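Local atomic coordinates of actibind (Aspergillus niger, PDB entry 3D3Z), a protein that cleaves RNA with little base specificity and a preference for adenylic acid, as a secreted fungal ribonuclease of the T2 family. Residues Y38-G43 against P96-A101; S73-I78 against S106-E111; G194-L199 against I230-K235. All coordinates share one frame; numbering follows the deposited sequence.

How the contacts relate
All three contacts are partly buried, and they differ most in chemistry. Contact 1 joins two loops with no direct hydrogen bond, through proline carbons, a carboxylate and one water. Contact 2 packs a helix start against helix 104-116 by apolar contacts and a close acid-carbonyl approach. Contact 3, away from the annotated sites, is the one whose backbones pair directly. Contacts 1 and 2 lie on the same nucleoside ligand, and P96 and D97 touch F107 between them. Contact 1 also meets contact 3: D42 O accepts a hydrogen bond from K235 NZ, and Y38 packs on A195 and P233. Contacts 2 and 3 do not touch.

Contact 1. Residues Y38-G43 against P96-A101; sequences YDPSDG and PDYEGA. With D3Z (1-(5-deoxy-beta-L-xylofuranosyl)pyrimidine-2,4(1H,3H)-dione), chain E; EDO (1,2-ethanediol), chain G; EDO (1,2-ethanediol), chain F.
Part of the wall of the pocket that holds the nucleoside ligand is built here, where the loop 38-43 lies against P96-A101. Two proline rings carry much of the packing. P40, which follows a cis peptide bond, sets its CG 3.7 Å from CD1 of Y98, while P96 presents its own CG to the carboxylate carbon CG of D42 at 3.6 Å, the two side chains crossing at about a right angle. One oxygen of that acid goes further: D42 OD2 lies 3.4 Å from Y98 CA and also close to the like-charged D37, a crowding that would tend to raise the affinity of one of them for a proton. No direct hydrogen bond spans the loops, but a water donates to both, 2.9 Å from S41 O and 2.6 Å from Y98 O.

Y98 CG sits between its own backbone N and carbonyl carbon (chi1 68°), and the ring that follows meets the ligand at its edge, with the pyrimidine C5 in its plane. A 1,2-ethanediol molecule rests over the centre of one ring face. The backbone of Y98 takes part too, its N donating to ligand O4 at 3.0 Å with an angle of 145°. This loop is shaped by a type I turn from D97 to G100 and by an Asx turn, in which the anti lone pair of D97 OD1 accepts from E99 N at 3.1 Å.

Around the contact, D42 and P96 both touch T49 on strand 49-56, K235 NZ binds D42 O, and the second loop connects helix 85-94 to helix 104-116, where D104 OD1 accepts from D97 N.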
loop_
_atom_site.group_PDB
_atom_site.type_symbol
_atom_site.label_atom_id
_atom_site.label_comp_id
_atom_site.label_asym_id
_atom_site.label_seq_id
_atom_site.Cartn_x
_atom_site.Cartn_y
_atom_site.Cartn_z
ATOM N N TYR A 38 -10.705 -0.688 -13.850
ATOM C CA TYR A 38 -11.714 -0.122 -14.805
ATOM C C TYR A 38 -12.563 -1.219 -15.523
ATOM O O TYR A 38 -13.770 -1.018 -15.872
ATOM C CB TYR A 38 -11.007 0.834 -15.808
ATOM C CG TYR A 38 -9.936 0.127 -16.565
ATOM C CD1 TYR A 38 -8.610 0.130 -16.095
ATOM C CD2 TYR A 38 -10.252 -0.681 -17.665
ATOM C CE1 TYR A 38 -7.624 -0.609 -16.726
ATOM C CE2 TYR A 38 -9.259 -1.412 -18.325
ATOM C CZ TYR A 38 -7.946 -1.351 -17.862
ATOM O OH TYR A 38 -6.986 -2.125 -18.485
ATOM N N ASP A 39 -12.010 -2.422 -15.681
ATOM C CA ASP A 39 -12.784 -3.479 -16.291
ATOM C C ASP A 39 -12.517 -4.841 -15.675
ATOM O O ASP A 39 -11.618 -5.526 -16.117
ATOM C CB ASP A 39 -12.541 -3.533 -17.828
ATOM C CG ASP A 39 -13.405 -4.607 -18.538
ATOM O OD1 ASP A 39 -14.261 -5.235 -17.882
ATOM O OD2 ASP A 39 -13.237 -4.845 -19.776
ATOM N N PRO A 40 -13.309 -5.242 -14.659
ATOM C CA PRO A 40 -14.440 -4.523 -14.074
ATOM C C PRO A 40 -13.976 -3.377 -13.171
ATOM O O PRO A 40 -12.911 -3.420 -12.549
ATOM C CB PRO A 40 -15.150 -5.608 -13.259
ATOM C CG PRO A 40 -14.048 -6.553 -12.881
ATOM C CD PRO A 40 -13.056 -6.525 -13.966
ATOM N N SER A 41 -14.800 -2.356 -13.113
ATOM C CA SER A 41 -14.612 -1.235 -12.213
ATOM C C SER A 41 -15.035 -1.515 -10.729
ATOM O O SER A 41 -15.969 -2.275 -10.450
ATOM C CB SER A 41 -15.432 -0.048 -12.702
ATOM O OG SER A 41 -15.007 0.443 -13.947
ATOM N N ASP A 42 -14.326 -0.886 -9.802
ATOM C CA ASP A 42 -14.645 -0.940 -8.348
ATOM C C ASP A 42 -14.274 0.438 -7.755
ATOM O O ASP A 42 -13.622 1.279 -8.459
ATOM C CB ASP A 42 -13.939 -2.097 -7.658
ATOM C CG ASP A 42 -12.423 -1.984 -7.754
ATOM O OD1 ASP A 42 -11.885 -0.849 -7.742
ATOM O OD2 ASP A 42 -11.764 -3.027 -7.912
ATOM N N GLY A 43 -14.732 0.692 -6.534
ATOM C CA GLY A 43 -14.368 1.909 -5.834
ATOM C C GLY A 43 -15.097 3.091 -6.405
ATOM O O GLY A 43 -15.999 2.933 -7.249
ATOM N N PRO A 96 -11.369 -3.001 -2.207
ATOM C CA PRO A 96 -12.148 -4.082 -2.768
ATOM C C PRO A 96 -11.330 -5.087 -3.623
ATOM O O PRO A 96 -10.262 -4.740 -4.204
ATOM C CB PRO A 96 -13.153 -3.339 -3.637
ATOM C CG PRO A 96 -12.376 -2.178 -4.208
ATOM C CD PRO A 96 -11.535 -1.770 -2.987
ATOM N N ASP A 97 -11.798 -6.334 -3.633
ATOM C CA ASP A 97 -11.483 -7.252 -4.679
ATOM C C ASP A 97 -12.400 -6.923 -5.914
ATOM O O ASP A 97 -13.646 -6.849 -5.815
ATOM C CB ASP A 97 -11.568 -8.697 -4.170
ATOM C CG ASP A 97 -11.063 -9.687 -5.151
ATOM O OD1 ASP A 97 -11.660 -9.823 -6.226
ATOM O OD2 ASP A 97 -10.056 -10.339 -4.855
ATOM N N TYR A 98 -11.762 -6.671 -7.063
ATOM C CA TYR A 98 -12.491 -6.290 -8.303
ATOM C C TYR A 98 -13.633 -7.246 -8.644
ATOM O O TYR A 98 -14.655 -6.837 -9.206
ATOM C CB TYR A 98 -11.523 -6.153 -9.514
ATOM C CG TYR A 98 -10.937 -7.473 -9.945
ATOM C CD1 TYR A 98 -11.683 -8.386 -10.705
ATOM C CD2 TYR A 98 -9.652 -7.822 -9.579
ATOM C CE1 TYR A 98 -11.146 -9.637 -11.082
ATOM C CE2 TYR A 98 -9.112 -9.067 -9.942
ATOM C CZ TYR A 98 -9.860 -9.963 -10.696
ATOM O OH TYR A 98 -9.305 -11.201 -11.008
ATOM N N GLU A 99 -13.449 -8.521 -8.327
ATOM C CA GLU A 99 -14.424 -9.538 -8.673
ATOM C C GLU A 99 -15.726 -9.423 -7.870
ATOM O O GLU A 99 -16.814 -9.817 -8.335
ATOM C CB GLU A 99 -13.806 -10.899 -8.535
ATOM C CG GLU A 99 -14.606 -11.911 -9.216
ATOM C CD GLU A 99 -14.022 -13.297 -9.127
ATOM O OE1 GLU A 99 -12.842 -13.470 -8.714
ATOM O OE2 GLU A 99 -14.797 -14.212 -9.473
ATOM N N GLY A 100 -15.641 -8.845 -6.684
ATOM C CA GLY A 100 -16.843 -8.574 -5.913
ATOM C C GLY A 100 -16.554 -8.667 -4.434
ATOM O O GLY A 100 -15.466 -9.143 -4.030
ATOM N N ALA A 101 -17.523 -8.184 -3.658
ATOM C CA ALA A 101 -17.424 -8.092 -2.193
ATOM C C ALA A 101 -17.141 -9.452 -1.578
ATOM O O ALA A 101 -16.440 -9.539 -0.600
ATOM C CB ALA A 101 -18.689 -7.500 -1.580
HETATM N N1 D3Z E . -6.474 -8.826 -7.351
HETATM C C2 D3Z E . -7.558 -9.031 -6.475
HETATM N N3 D3Z E . -8.382 -8.023 -6.204
HETATM C C4 D3Z E . -8.208 -6.810 -6.729
HETATM C C5 D3Z E . -7.154 -6.603 -7.580
HETATM C C6 D3Z E . -6.278 -7.633 -7.892
HETATM O O2 D3Z E . -7.769 -10.144 -5.948
HETATM O O4 D3Z E . -8.978 -5.856 -6.491
HETATM C "C1'" D3Z E . -5.556 -9.894 -7.653
HETATM C "C2'" D3Z E . -5.632 -10.844 -6.476
HETATM O "O2'" D3Z E . -6.248 -12.080 -6.882
HETATM C "C3'" D3Z E . -4.212 -10.971 -5.951
HETATM C "C4'" D3Z E . -3.332 -10.123 -6.852
HETATM O "O3'" D3Z E . -4.124 -10.483 -4.623
HETATM O "O4'" D3Z E . -4.210 -9.392 -7.729
HETATM C "C5'" D3Z E . -2.459 -9.209 -5.998
HETATM C C1 EDO G . -8.663 -5.536 -13.000
HETATM O O1 EDO G . -9.854 -4.747 -13.028
HETATM C C2 EDO G . -8.937 -6.997 -13.357
HETATM O O2 EDO G . -9.236 -7.063 -14.753
HETATM C C1 EDO F . -17.733 -1.546 -4.819
HETATM O O1 EDO F . -16.967 -1.709 -6.030
HETATM C C2 EDO F . -16.761 -1.395 -3.648
HETATM O O2 EDO F . -15.720 -0.440 -3.922
HETATM O O HOH W 1 -16.228 -4.818 -8.979
#

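Contact 2. Residues S73-I78 against S106-E111; sequences SNITSI and SFWEHE. With NAG (2-acetamido-2-deoxy-beta-D-glucopyranose), chain B; D3Z (1-(5-deoxy-beta-L-xylofuranosyl)pyrimidine-2,4(1H,3H)-dione), chain E; PO4 (phosphate ion), chain D.
T76 OG1 is hydrogen-bonded to E105 OE1 and also lies at the edge of the W108 indole, near its plane, 3.6 Å from CZ3. The other oxygen of E105 accepts from I75 N, so this one carboxylate grips the first turn of helix 75-81. I75 fills the middle of the contact. Its CG1, anti to the carbonyl carbon (chi1 -60°), comes 3.7 Å from E109 N, and its CG2 meets W108 CB at 4.0 Å. The extended side chain of E109 runs beside S73, bringing OE2 to 3.0 Å from S73 O. Both are acceptors and E105 OE2 is also near, so E109 may hold a proton more readily than a free acid would.

N74, at the N-cap position before helix 75-81, points its CB away and carries the glycan on ND2. The far side of helix 104-116 faces the ligand: N3 of the pyrimidine stands 3.7 Å above the centre of the F107 ring, and H110 NE2 donates to phosphate O4 at 2.5 Å, nearly straight at 170°. With the predicted active-site residue E111 one position on, this is probably the catalytic helix, as in other T2 ribonucleases.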
loop_
_atom_site.group_PDB
_atom_site.type_symbol
_atom_site.label_atom_id
_atom_site.label_comp_id
_atom_site.label_asym_id
_atom_site.label_seq_id
_atom_site.Cartn_x
_atom_site.Cartn_y
_atom_site.Cartn_z
ATOM N N SER A 73 -7.285 -17.165 7.874
ATOM C CA SER A 73 -8.345 -17.277 6.890
ATOM C C SER A 73 -9.623 -16.674 7.422
ATOM O O SER A 73 -10.723 -17.049 7.030
ATOM C CB SER A 73 -8.511 -18.748 6.483
ATOM O OG SER A 73 -8.999 -19.530 7.561
ATOM N N ASN A 74 -9.483 -15.710 8.320
ATOM C CA ASN A 74 -10.618 -15.077 8.937
ATOM C C ASN A 74 -10.432 -13.612 9.256
ATOM O O ASN A 74 -10.804 -13.145 10.352
ATOM C CB ASN A 74 -11.003 -15.830 10.219
ATOM C CG ASN A 74 -9.879 -15.819 11.278
ATOM O OD1 ASN A 74 -8.714 -15.473 11.003
ATOM N ND2 ASN A 74 -10.269 -16.130 12.516
ATOM N N ILE A 75 -9.877 -12.863 8.302
ATOM C CA ILE A 75 -9.616 -11.437 8.527
ATOM C C ILE A 75 -10.819 -10.641 8.927
ATOM O O ILE A 75 -10.737 -9.805 9.845
ATOM C CB ILE A 75 -8.921 -10.779 7.244
ATOM C CG1 ILE A 75 -7.572 -11.440 6.907
ATOM C CG2 ILE A 75 -8.815 -9.263 7.402
ATOM C CD1 ILE A 75 -6.473 -11.481 8.017
ATOM N N THR A 76 -11.948 -10.861 8.239
ATOM C CA THR A 76 -13.167 -10.127 8.505
ATOM C C THR A 76 -13.618 -10.349 9.988
ATOM O O THR A 76 -13.998 -9.448 10.712
ATOM C CB THR A 76 -14.257 -10.604 7.525
ATOM O OG1 THR A 76 -13.850 -10.224 6.205
ATOM C CG2 THR A 76 -15.637 -9.964 7.841
ATOM N N SER A 77 -13.593 -11.596 10.413
ATOM C CA SER A 77 -13.868 -11.918 11.811
ATOM C C SER A 77 -12.887 -11.318 12.814
ATOM O O SER A 77 -13.309 -10.903 13.898
ATOM C CB SER A 77 -13.842 -13.420 11.988
ATOM O OG SER A 77 -14.903 -13.963 11.214
ATOM N N ILE A 78 -11.609 -11.240 12.448
ATOM C CA ILE A 78 -10.602 -10.655 13.336
ATOM C C ILE A 78 -10.920 -9.173 13.519
ATOM O O ILE A 78 -10.959 -8.664 14.651
ATOM C CB ILE A 78 -9.201 -10.859 12.804
ATOM C CG1 ILE A 78 -8.768 -12.329 12.940
ATOM C CG2 ILE A 78 -8.272 -9.974 13.525
ATOM C CD1 ILE A 78 -7.584 -12.720 12.179
ATOM N N SER A 106 -10.746 -13.210 0.801
ATOM C CA SER A 106 -9.594 -13.943 0.239
ATOM C C SER A 106 -8.458 -12.988 -0.085
ATOM O O SER A 106 -7.309 -13.302 0.161
ATOM C CB SER A 106 -9.929 -14.807 -1.010
ATOM O OG SER A 106 -10.869 -14.174 -1.880
ATOM N N PHE A 107 -8.794 -11.818 -0.605
ATOM C CA PHE A 107 -7.802 -10.798 -1.001
ATOM C C PHE A 107 -7.080 -10.265 0.239
ATOM O O PHE A 107 -5.835 -10.138 0.259
ATOM C CB PHE A 107 -8.529 -9.649 -1.740
ATOM C CG PHE A 107 -7.630 -8.559 -2.304
ATOM C CD1 PHE A 107 -6.339 -8.765 -2.643
ATOM C CD2 PHE A 107 -8.147 -7.313 -2.524
ATOM C CE1 PHE A 107 -5.543 -7.730 -3.163
ATOM C CE2 PHE A 107 -7.385 -6.274 -3.064
ATOM C CZ PHE A 107 -6.095 -6.472 -3.346
ATOM N N TRP A 108 -7.853 -9.915 1.266
ATOM C CA TRP A 108 -7.268 -9.424 2.538
ATOM C C TRP A 108 -6.404 -10.480 3.242
ATOM O O TRP A 108 -5.291 -10.210 3.728
ATOM C CB TRP A 108 -8.370 -8.875 3.440
ATOM C CG TRP A 108 -9.197 -7.830 2.835
ATOM C CD1 TRP A 108 -8.806 -6.904 1.876
ATOM C CD2 TRP A 108 -10.546 -7.487 3.188
ATOM N NE1 TRP A 108 -9.857 -6.053 1.589
ATOM C CE2 TRP A 108 -10.919 -6.373 2.392
ATOM C CE3 TRP A 108 -11.473 -8.007 4.111
ATOM C CZ2 TRP A 108 -12.157 -5.819 2.454
ATOM C CZ3 TRP A 108 -12.738 -7.438 4.170
ATOM C CH2 TRP A 108 -13.059 -6.343 3.362
ATOM N N GLU A 109 -6.908 -11.723 3.252
ATOM C CA GLU A 109 -6.069 -12.867 3.678
ATOM C C GLU A 109 -4.765 -12.869 2.933
ATOM O O GLU A 109 -3.673 -12.982 3.516
ATOM C CB GLU A 109 -6.778 -14.193 3.442
ATOM C CG GLU A 109 -7.936 -14.471 4.399
ATOM C CD GLU A 109 -8.779 -15.658 3.952
ATOM O OE1 GLU A 109 -8.254 -16.413 3.127
ATOM O OE2 GLU A 109 -9.946 -15.803 4.405
ATOM N N HIS A 110 -4.849 -12.802 1.613
ATOM C CA HIS A 110 -3.629 -12.818 0.769
ATOM C C HIS A 110 -2.624 -11.743 1.149
ATOM O O HIS A 110 -1.427 -12.002 1.346
ATOM C CB HIS A 110 -4.003 -12.725 -0.723
ATOM C CG HIS A 110 -2.816 -12.612 -1.631
ATOM N ND1 HIS A 110 -1.990 -13.676 -1.903
ATOM C CD2 HIS A 110 -2.302 -11.553 -2.302
ATOM C CE1 HIS A 110 -1.000 -13.279 -2.679
ATOM N NE2 HIS A 110 -1.182 -12.001 -2.967
ATOM N N GLU A 111 -3.099 -10.506 1.260
ATOM C CA GLU A 111 -2.199 -9.437 1.603
ATOM C C GLU A 111 -1.530 -9.583 2.985
ATOM O O GLU A 111 -0.313 -9.409 3.100
ATOM C CB GLU A 111 -2.885 -8.099 1.470
ATOM C CG GLU A 111 -3.174 -7.758 -0.052
ATOM C CD GLU A 111 -1.935 -7.734 -0.941
ATOM O OE1 GLU A 111 -0.939 -7.152 -0.479
ATOM O OE2 GLU A 111 -1.964 -8.272 -2.085
HETATM C C1 NAG B . -9.239 -16.375 13.509
HETATM C C2 NAG B . -9.861 -16.356 14.927
HETATM C C3 NAG B . -8.780 -16.668 15.955
HETATM C C4 NAG B . -8.016 -17.907 15.581
HETATM C C5 NAG B . -7.459 -17.770 14.153
HETATM C C6 NAG B . -6.614 -18.959 13.702
HETATM C C7 NAG B . -11.726 -14.791 15.212
HETATM C C8 NAG B . -12.246 -13.456 15.669
HETATM N N2 NAG B . -10.416 -15.059 15.259
HETATM O O3 NAG B . -9.350 -16.761 17.251
HETATM O O4 NAG B . -6.998 -17.999 16.550
HETATM O O5 NAG B . -8.552 -17.576 13.267
HETATM O O6 NAG B . -7.353 -20.150 13.843
HETATM O O7 NAG B . -12.536 -15.604 14.777
HETATM N N1 D3Z E . -6.474 -8.826 -7.351
HETATM C C2 D3Z E . -7.558 -9.031 -6.475
HETATM N N3 D3Z E . -8.382 -8.023 -6.204
HETATM C C4 D3Z E . -8.208 -6.810 -6.729
HETATM C C5 D3Z E . -7.154 -6.603 -7.580
HETATM C C6 D3Z E . -6.278 -7.633 -7.892
HETATM O O2 D3Z E . -7.769 -10.144 -5.948
HETATM O O4 D3Z E . -8.978 -5.856 -6.491
HETATM C "C1'" D3Z E . -5.556 -9.894 -7.653
HETATM C "C2'" D3Z E . -5.632 -10.844 -6.476
HETATM O "O2'" D3Z E . -6.248 -12.080 -6.882
HETATM C "C3'" D3Z E . -4.212 -10.971 -5.951
HETATM C "C4'" D3Z E . -3.332 -10.123 -6.852
HETATM O "O3'" D3Z E . -4.124 -10.483 -4.623
HETATM O "O4'" D3Z E . -4.210 -9.392 -7.729
HETATM C "C5'" D3Z E . -2.459 -9.209 -5.998
HETATM P P PO4 D . 0.747 -9.097 -4.322
HETATM O O1 PO4 D . 2.203 -9.478 -4.012
HETATM O O2 PO4 D . 0.799 -8.253 -5.565
HETATM O O3 PO4 D . 0.142 -8.399 -3.123
HETATM O O4 PO4 D . 0.086 -10.441 -4.480
#

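Contact 3. Residues G194-L199 against I230-K235; sequences GALSQL and IKYPPK
A single parallel beta bridge, A195 with K231, joins the start of strand 195-206 to the tail segment I230-K235. Two backbone bonds make it: K231 N donates to G194 O at 2.9 Å and 174°, and L196 N donates to K231 O at 2.8 Å and 172°. A195 CA also comes within 3.3 Å of K231 O in a CA-H...O contact.

Side chains extend the grip both ways. L196 CB meets I230 CG2 at 4.0 Å, and L196 CD2 stands over the centre of the Y232 ring in a CH-pi contact, 4.0 Å from the centroid and 11° off its normal. Next along, P233 sets its CG 3.6 Å from A195 CB. No further backbone bond follows L196 N to K231 O; L196 O is buried with no polar partner in the model.

Just past the bridge, S197 and Q198 of strand 195-206 face G190 of strand 188-192, a classic beta bulge. Helix 171-179 packs on L196 and I230 through I174, helix 152-158 touches Y232 through Y153 and L156, and W48 NE1, just before strand 49-56, hydrogen-bonds Y232 OH.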
loop_
_atom_site.group_PDB
_atom_site.type_symbol
_atom_site.label_atom_id
_atom_site.label_comp_id
_atom_site.label_asym_id
_atom_site.label_seq_id
_atom_site.Cartn_x
_atom_site.Cartn_y
_atom_site.Cartn_z
ATOM N N GLY A 194 -1.590 -1.243 -22.244
ATOM C CA GLY A 194 -1.489 0.212 -22.448
ATOM C C GLY A 194 -2.342 1.135 -21.598
ATOM O O GLY A 194 -2.419 2.338 -21.874
ATOM N N ALA A 195 -2.970 0.615 -20.537
ATOM C CA ALA A 195 -3.789 1.442 -19.637
ATOM C C ALA A 195 -3.145 1.513 -18.234
ATOM O O ALA A 195 -2.597 0.541 -17.709
ATOM C CB ALA A 195 -5.217 0.905 -19.534
ATOM N N LEU A 196 -3.224 2.697 -17.663
ATOM C CA LEU A 196 -2.807 2.994 -16.310
ATOM C C LEU A 196 -3.643 2.089 -15.351
ATOM O O LEU A 196 -4.885 2.001 -15.440
ATOM C CB LEU A 196 -2.954 4.526 -16.083
ATOM C CG LEU A 196 -2.275 5.275 -14.961
ATOM C CD1 LEU A 196 -0.770 5.100 -14.952
ATOM C CD2 LEU A 196 -2.725 6.750 -15.026
ATOM N N SER A 197 -2.915 1.388 -14.506
ATOM C CA SER A 197 -3.387 0.209 -13.784
ATOM C C SER A 197 -2.922 0.101 -12.310
ATOM O O SER A 197 -3.709 -0.252 -11.459
ATOM C CB SER A 197 -2.909 -1.018 -14.521
ATOM O OG SER A 197 -3.377 -2.143 -13.835
ATOM N N GLN A 198 -1.640 0.337 -12.038
ATOM C CA GLN A 198 -1.045 0.123 -10.706
ATOM C C GLN A 198 -0.037 1.217 -10.355
ATOM O O GLN A 198 0.651 1.749 -11.257
ATOM C CB GLN A 198 -0.328 -1.229 -10.679
ATOM C CG GLN A 198 -1.268 -2.455 -10.860
ATOM C CD GLN A 198 -0.641 -3.757 -10.469
ATOM O OE1 GLN A 198 -0.048 -3.854 -9.401
ATOM N NE2 GLN A 198 -0.761 -4.798 -11.350
ATOM N N LEU A 199 0.086 1.483 -9.057
ATOM C CA LEU A 199 1.048 2.438 -8.486
ATOM C C LEU A 199 1.697 1.821 -7.233
ATOM O O LEU A 199 1.009 1.153 -6.397
ATOM C CB LEU A 199 0.376 3.770 -8.163
ATOM C CG LEU A 199 -0.255 4.628 -9.272
ATOM C CD1 LEU A 199 -0.965 5.835 -8.694
ATOM C CD2 LEU A 199 0.807 5.068 -10.319
ATOM N N ILE A 230 -0.501 6.507 -23.243
ATOM C CA ILE A 230 -1.091 5.808 -22.050
ATOM C C ILE A 230 -2.556 6.159 -21.877
ATOM O O ILE A 230 -2.956 7.336 -21.836
ATOM C CB ILE A 230 -0.315 6.085 -20.733
ATOM C CG1 ILE A 230 1.089 5.477 -20.799
ATOM C CG2 ILE A 230 -1.038 5.454 -19.504
ATOM C CD1 ILE A 230 2.118 6.118 -19.771
ATOM N N LYS A 231 -3.376 5.124 -21.790
ATOM C CA LYS A 231 -4.780 5.332 -21.564
ATOM C C LYS A 231 -5.074 5.354 -20.065
ATOM O O LYS A 231 -4.453 4.637 -19.299
ATOM C CB LYS A 231 -5.617 4.232 -22.200
ATOM C CG LYS A 231 -5.293 3.998 -23.662
ATOM C CD LYS A 231 -6.208 2.970 -24.284
ATOM C CE LYS A 231 -5.841 1.545 -23.879
ATOM N NZ LYS A 231 -7.125 0.715 -23.833
ATOM N N TYR A 232 -6.015 6.206 -19.695
ATOM C CA TYR A 232 -6.547 6.302 -18.336
ATOM C C TYR A 232 -8.046 6.014 -18.427
ATOM O O TYR A 232 -8.858 6.929 -18.570
ATOM C CB TYR A 232 -6.254 7.684 -17.789
ATOM C CG TYR A 232 -6.398 7.929 -16.293
ATOM C CD1 TYR A 232 -6.726 6.914 -15.379
ATOM C CD2 TYR A 232 -6.142 9.205 -15.785
ATOM C CE1 TYR A 232 -6.816 7.198 -14.009
ATOM C CE2 TYR A 232 -6.220 9.484 -14.435
ATOM C CZ TYR A 232 -6.562 8.475 -13.550
ATOM O OH TYR A 232 -6.652 8.795 -12.207
ATOM N N PRO A 233 -8.416 4.730 -18.478
ATOM C CA PRO A 233 -9.824 4.418 -18.778
ATOM C C PRO A 233 -10.804 4.863 -17.690
ATOM O O PRO A 233 -10.488 4.722 -16.493
ATOM C CB PRO A 233 -9.820 2.901 -18.980
ATOM C CG PRO A 233 -8.390 2.513 -19.152
ATOM C CD PRO A 233 -7.595 3.502 -18.392
ATOM N N PRO A 234 -11.942 5.477 -18.093
ATOM C CA PRO A 234 -12.959 5.866 -17.140
ATOM C C PRO A 234 -13.603 4.634 -16.493
ATOM O O PRO A 234 -13.799 3.625 -17.152
ATOM C CB PRO A 234 -13.980 6.656 -18.002
ATOM C CG PRO A 234 -13.251 7.032 -19.234
ATOM C CD PRO A 234 -12.323 5.878 -19.473
ATOM N N LYS A 235 -13.838 4.705 -15.177
ATOM C CA LYS A 235 -14.582 3.645 -14.493
ATOM C C LYS A 235 -16.060 3.722 -14.866
ATOM O O LYS A 235 -16.556 4.813 -15.116
ATOM C CB LYS A 235 -14.385 3.723 -12.977
ATOM C CG LYS A 235 -12.969 3.519 -12.522
ATOM C CD LYS A 235 -12.942 3.431 -10.995
ATOM C CE LYS A 235 -11.642 2.976 -10.455
ATOM N NZ LYS A 235 -11.620 3.089 -8.974
#